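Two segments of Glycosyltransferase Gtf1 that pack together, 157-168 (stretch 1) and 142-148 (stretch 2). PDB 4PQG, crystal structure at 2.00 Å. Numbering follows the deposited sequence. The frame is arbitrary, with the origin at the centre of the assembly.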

# COMPACT_ATOMS: atom_id res chain seq x y z
N SER A 157 22.66 4.57 11.63
CA SER A 157 23.61 3.45 11.74
C SER A 157 23.03 2.32 12.59
O SER A 157 22.33 2.56 13.58
CB SER A 157 24.94 3.88 12.36
OG SER A 157 25.66 4.72 11.50
N GLU A 158 23.31 1.09 12.18
CA GLU A 158 23.01 -0.09 12.94
C GLU A 158 24.31 -0.74 13.39
O GLU A 158 25.24 -0.88 12.60
CB GLU A 158 22.21 -1.10 12.12
CG GLU A 158 20.79 -0.68 11.81
CD GLU A 158 20.06 -1.72 10.99
OE1 GLU A 158 20.64 -2.24 10.01
OE2 GLU A 158 18.90 -2.01 11.32
N TYR A 159 24.32 -1.17 14.65
CA TYR A 159 25.48 -1.76 15.28
C TYR A 159 25.20 -3.22 15.61
O TYR A 159 24.12 -3.54 16.13
CB TYR A 159 25.88 -0.98 16.53
CG TYR A 159 26.13 0.49 16.23
CD1 TYR A 159 27.35 0.91 15.71
CD2 TYR A 159 25.12 1.44 16.40
CE1 TYR A 159 27.58 2.26 15.42
CE2 TYR A 159 25.33 2.77 16.11
CZ TYR A 159 26.56 3.18 15.63
OH TYR A 159 26.75 4.50 15.33
N PHE A 160 26.15 -4.08 15.26
CA PHE A 160 26.02 -5.53 15.39
C PHE A 160 27.20 -6.13 16.15
O PHE A 160 28.31 -5.61 16.09
CB PHE A 160 26.01 -6.20 14.00
CG PHE A 160 24.86 -5.79 13.13
CD1 PHE A 160 23.77 -6.63 12.96
CD2 PHE A 160 24.89 -4.59 12.43
CE1 PHE A 160 22.72 -6.28 12.12
CE2 PHE A 160 23.84 -4.23 11.59
CZ PHE A 160 22.76 -5.07 11.44
N ALA A 161 26.94 -7.23 16.85
CA ALA A 161 28.00 -8.03 17.47
C ALA A 161 27.75 -9.52 17.21
O ALA A 161 26.60 -9.96 17.08
CB ALA A 161 28.08 -7.74 18.97
N PRO A 162 28.84 -10.32 17.11
CA PRO A 162 28.71 -11.73 16.74
C PRO A 162 28.22 -12.60 17.89
O PRO A 162 28.65 -12.42 19.03
CB PRO A 162 30.15 -12.14 16.37
CG PRO A 162 30.95 -10.88 16.36
CD PRO A 162 30.25 -9.94 17.28
N LYS A 163 27.31 -13.52 17.59
CA LYS A 163 26.86 -14.52 18.56
C LYS A 163 26.61 -15.82 17.81
O LYS A 163 25.72 -15.90 16.96
CB LYS A 163 25.59 -14.05 19.28
CG LYS A 163 25.48 -14.52 20.72
CD LYS A 163 24.96 -13.40 21.61
CE LYS A 163 25.09 -13.75 23.09
NZ LYS A 163 24.01 -14.66 23.54
N ASP A 164 27.42 -16.84 18.13
CA ASP A 164 27.42 -18.11 17.39
C ASP A 164 27.73 -17.87 15.91
O ASP A 164 27.18 -18.55 15.03
CB ASP A 164 26.08 -18.85 17.56
CG ASP A 164 25.79 -19.22 19.00
OD1 ASP A 164 26.61 -19.95 19.60
OD2 ASP A 164 24.75 -18.80 19.53
N ASN A 165 28.61 -16.90 15.65
CA ASN A 165 28.98 -16.49 14.28
C ASN A 165 27.87 -15.75 13.50
O ASN A 165 28.07 -15.36 12.34
CB ASN A 165 29.53 -17.68 13.47
CG ASN A 165 30.51 -17.25 12.39
OD1 ASN A 165 31.64 -16.85 12.68
ND2 ASN A 165 30.07 -17.32 11.13
N VAL A 166 26.70 -15.56 14.12
CA VAL A 166 25.63 -14.76 13.51
C VAL A 166 25.59 -13.32 14.07
O VAL A 166 25.64 -13.10 15.28
CB VAL A 166 24.24 -15.46 13.52
CG1 VAL A 166 23.61 -15.48 14.91
CG2 VAL A 166 23.30 -14.82 12.51
N ALA A 167 25.53 -12.35 13.15
CA ALA A 167 25.52 -10.94 13.51
C ALA A 167 24.21 -10.59 14.23
O ALA A 167 23.13 -10.80 13.69
CB ALA A 167 25.69 -10.07 12.27
N VAL A 168 24.33 -10.10 15.46
CA VAL A 168 23.16 -9.75 16.27
C VAL A 168 23.04 -8.22 16.37
O VAL A 168 23.95 -7.56 16.85
CB VAL A 168 23.26 -10.35 17.70
CG1 VAL A 168 22.13 -9.85 18.58
CG2 VAL A 168 23.25 -11.88 17.62
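Stretch 2 (142-148) GNLIRKD

The shortest polar contact between the two segments is a side-chain hydrogen bond, in which Ser157 OG donates to Asp148 OD1 at 2.6 Å. The same carboxylate is held from within stretch 2 by Arg146, whose NE donates to Asp148 OD1 and whose NH2 donates to Asp148 OD2, each at 2.8 Å, both as part of a salt bridge between the two side chains. Asp148 OD1 thus receives both the serine hydroxyl and the arginine NE, which ties the two segments together at this end of the contact.

The backbones are joined by three hydrogen bonds. Glu158 and Lys147 form a reciprocal pair, with Glu158 N donating to Lys147 O at 2.7 Å and Lys147 N donating to Glu158 O at 2.8 Å. One further bond, from Phe160 N to Ile145 O, is longer at 3.2 Å but nearly straight, with an angle of 168° at the hydrogen. The segments are therefore neighbouring antiparallel strands: residues 143-148 run against 157-163 with an angle of 165° between their N-to-C directions and a closest axial approach of 4.5 Å. Glu158 and Lys147 are the hydrogen-bonded pair of the ladder, flanked by the non-hydrogen-bonded pairs Ser157 with Asp148 and Tyr159 with Arg146. At these flanking positions the CA hydrogens also point at carbonyl oxygens, with Ser157 CA 3.1 Å from Lys147 O and Arg146 CA 3.1 Å from Glu158 O. Ile145, with phi/psi of -115/-34, departs from the extended conformation of the residues that follow it.

The alternation of the strands puts Ser157, Tyr159, Arg146 and Asp148 on one face of the sheet, where Tyr159 CE1 lies 3.5 Å from Arg146 CD. The other face carries Glu158 and Lys147. Here a water bridges the charged ends, accepting from Lys147 NZ at 3.0 Å and donating to Glu158 OE1 at 2.7 Å, while the aliphatic part of the lysine lies alongside the glutamate, with Lys147 CD 3.7 Å from Glu158 OE1.

Phe160 is the centre of the apolar packing and loses more area to the other segment than any other residue, 86 Å² of the 598 Å² buried in total. Leu144 covers one face of the ring, with Leu144 CD2 4.0 Å from the centroid of the Phe160 ring and directly on the ring normal, a CH-pi contact. The lysine chain also reaches this ring, bringing Lys147 CG to 3.7 Å from Phe160 CE2.

Beyond Phe160, stretch 1 folds back on itself through a type I' turn from Lys163 to Val166, which brings Ala167 within reach of stretch 2: Ala167 CB lies 4.0 Å from Leu144 CB. Leu144 therefore meets both arms of the hairpin. At the start of stretch 2, Asn143 lies against Pro162, with Asn143 ND2 3.6 Å from Pro162 CG. Lys163, Asp164 and Val166 make no contact with stretch 2, and neither does Gly142 with stretch 1, its positive phi of 85° being a conformation that favours glycine.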

# COMPACT_ATOMS: atom_id res chain seq x y z
N GLY A 142 35.39 -11.12 9.02
CA GLY A 142 34.19 -11.92 8.75
C GLY A 142 32.91 -11.47 9.42
O GLY A 142 31.82 -11.87 9.01
N ASN A 143 33.03 -10.63 10.45
CA ASN A 143 31.87 -10.20 11.24
C ASN A 143 31.34 -8.80 10.93
O ASN A 143 32.09 -7.82 10.94
CB ASN A 143 32.17 -10.31 12.73
CG ASN A 143 32.44 -11.74 13.16
OD1 ASN A 143 31.73 -12.67 12.76
ND2 ASN A 143 33.46 -11.92 13.98
N LEU A 144 30.05 -8.74 10.65
CA LEU A 144 29.36 -7.49 10.40
C LEU A 144 29.28 -6.67 11.68
O LEU A 144 28.77 -7.13 12.69
CB LEU A 144 27.97 -7.78 9.86
CG LEU A 144 27.01 -6.62 9.58
CD1 LEU A 144 27.54 -5.72 8.49
CD2 LEU A 144 25.67 -7.22 9.16
N ILE A 145 29.76 -5.44 11.61
CA ILE A 145 29.95 -4.56 12.76
C ILE A 145 29.03 -3.33 12.69
O ILE A 145 28.59 -2.82 13.71
CB ILE A 145 31.45 -4.18 12.85
CG1 ILE A 145 32.29 -5.39 13.29
CG2 ILE A 145 31.73 -2.99 13.77
CD1 ILE A 145 31.70 -6.15 14.47
N ARG A 146 28.76 -2.82 11.50
CA ARG A 146 27.97 -1.60 11.35
C ARG A 146 27.35 -1.55 9.97
O ARG A 146 27.97 -1.97 8.97
CB ARG A 146 28.82 -0.34 11.58
CG ARG A 146 28.00 0.94 11.80
CD ARG A 146 28.91 2.12 12.16
NE ARG A 146 29.18 3.03 11.04
CZ ARG A 146 30.21 3.87 10.97
NH1 ARG A 146 31.13 3.94 11.93
NH2 ARG A 146 30.33 4.66 9.91
N LYS A 147 26.11 -1.07 9.92
CA LYS A 147 25.44 -0.70 8.69
C LYS A 147 25.03 0.75 8.73
O LYS A 147 24.39 1.20 9.70
CB LYS A 147 24.17 -1.53 8.47
CG LYS A 147 24.38 -2.99 8.15
CD LYS A 147 23.09 -3.62 7.63
CE LYS A 147 23.15 -5.14 7.72
NZ LYS A 147 21.86 -5.81 7.35
N ASP A 148 25.38 1.49 7.68
CA ASP A 148 24.99 2.89 7.56
C ASP A 148 23.97 3.01 6.44
O ASP A 148 24.03 2.26 5.46
CB ASP A 148 26.19 3.76 7.21
CG ASP A 148 27.16 3.95 8.37
OD1 ASP A 148 26.85 3.60 9.53
OD2 ASP A 148 28.25 4.48 8.11
O HOH W 1 19.91 -4.80 9.33